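Local coordinates for effector protein Lem4 (lpg1101) (Legionella pneumophila subsp. pneumophila, PDB 6CGK) that removes phosphate from tyrosine as a membrane-associated, translocated phosphatase effector of the haloacid dehalogenase superfamily, represented here by its HAD domain in an inactive form, at residues L104-F107 / D111-N114. The protein carries 1 engineered substitution. Numbering follows the deposited sequence.
Sequences LLEF and DHRN
His112 donates a hydrogen bond from NE2 to OE2 of Glu106, at 2.9 Å. The bond is nearly straight, with an N-H...O angle of 173°. The oxygen lies in the plane of the imidazole, so the ring meets it edge-on. The carboxylate is less well aligned: OE2 is used on its anti side, and the nitrogen stands 34° out of the carboxylate plane. Glu106 CG also lies at the ring edge, 3.7 Å from His112 NE2. Leu105 provides the apolar half of the contact. Its CD1 packs on the base of the histidine side chain, 3.7 Å from His112 CB, and its CB comes within 4.0 Å of His112 CD2.

His112 adopts chi1 62°, with CG between its backbone N and carbonyl carbon, and this turns the ring back to the helix end. Glu106 is extended beyond CG, which carries its carboxylate out to the imidazole. The second oxygen, Glu106 OE1, forms a salt bridge with Arg54 of helix 51-55. On the loop side, Asp111 OD1 accepts from Arg113 N at 3.0 Å, closing an Asx turn around His112. The carbonyl of Asp111 is held by Asn82.

The contact ties the last turn of helix 98-107 to the loop leading into the edge strand 116-118 of the parallel sheet. It lies apart from the metal site, with the Leu105 side chain about 14 Å from the magnesium ion. Glu106 thus links Arg54 to His112. Its carboxylate fixes NE2 as the donor; it may also favour a protonated imidazole, though the salt bridge to Arg54 would temper that.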
# COMPACT_ATOMS: atom_id res chain seq x y z
N LEU A 104 -10.30 -3.85 -5.25
CA LEU A 104 -9.72 -3.02 -6.32
C LEU A 104 -8.45 -3.68 -6.88
O LEU A 104 -8.24 -3.69 -8.10
CB LEU A 104 -9.39 -1.62 -5.79
CG LEU A 104 -10.58 -0.67 -6.07
CD1 LEU A 104 -11.85 -1.17 -5.42
CD2 LEU A 104 -10.26 0.75 -5.60
N LEU A 105 -7.60 -4.21 -6.01
CA LEU A 105 -6.46 -4.99 -6.51
C LEU A 105 -6.92 -6.11 -7.45
O LEU A 105 -6.35 -6.31 -8.54
CB LEU A 105 -5.67 -5.55 -5.34
CG LEU A 105 -5.03 -4.46 -4.45
CD1 LEU A 105 -4.49 -5.06 -3.13
CD2 LEU A 105 -3.92 -3.72 -5.21
N GLU A 106 -7.94 -6.86 -7.04
CA GLU A 106 -8.44 -7.95 -7.89
C GLU A 106 -9.01 -7.44 -9.22
O GLU A 106 -8.81 -8.07 -10.26
CB GLU A 106 -9.47 -8.77 -7.13
CG GLU A 106 -8.81 -9.61 -6.04
CD GLU A 106 -9.73 -10.00 -4.92
OE1 GLU A 106 -10.94 -9.63 -4.96
OE2 GLU A 106 -9.23 -10.65 -3.98
N PHE A 107 -9.77 -6.34 -9.18
CA PHE A 107 -10.31 -5.77 -10.40
C PHE A 107 -9.22 -5.43 -11.40
O PHE A 107 -9.47 -5.42 -12.61
CB PHE A 107 -11.09 -4.47 -10.10
CG PHE A 107 -12.31 -4.64 -9.22
CD1 PHE A 107 -13.00 -5.84 -9.13
CD2 PHE A 107 -12.76 -3.55 -8.48
CE1 PHE A 107 -14.16 -5.95 -8.30
CE2 PHE A 107 -13.93 -3.63 -7.67
CZ PHE A 107 -14.60 -4.84 -7.57
N ASP A 111 -1.83 -9.27 -8.09
CA ASP A 111 -1.74 -10.29 -7.08
C ASP A 111 -1.47 -9.63 -5.73
O ASP A 111 -0.62 -8.74 -5.62
CB ASP A 111 -0.60 -11.25 -7.47
CG ASP A 111 -0.36 -12.36 -6.47
OD1 ASP A 111 -1.24 -12.66 -5.65
OD2 ASP A 111 0.72 -12.99 -6.58
N HIS A 112 -2.24 -10.01 -4.71
CA HIS A 112 -2.02 -9.46 -3.39
C HIS A 112 -1.67 -10.54 -2.37
O HIS A 112 -1.61 -10.26 -1.16
CB HIS A 112 -3.22 -8.56 -2.97
CG HIS A 112 -4.54 -9.25 -2.87
ND1 HIS A 112 -4.91 -10.01 -1.78
CD2 HIS A 112 -5.63 -9.24 -3.69
CE1 HIS A 112 -6.13 -10.48 -1.94
NE2 HIS A 112 -6.59 -10.03 -3.10
N ARG A 113 -1.36 -11.76 -2.84
CA ARG A 113 -1.02 -12.87 -1.96
C ARG A 113 0.06 -12.48 -0.95
O ARG A 113 0.02 -12.91 0.21
CB ARG A 113 -0.53 -14.07 -2.77
N ASN A 114 1.05 -11.70 -1.39
CA ASN A 114 2.21 -11.39 -0.56
C ASN A 114 2.18 -9.97 -0.05
O ASN A 114 3.10 -9.57 0.68
CB ASN A 114 3.52 -11.62 -1.33
CG ASN A 114 3.76 -13.09 -1.68
OD1 ASN A 114 4.11 -13.42 -2.82
ND2 ASN A 114 3.58 -13.96 -0.71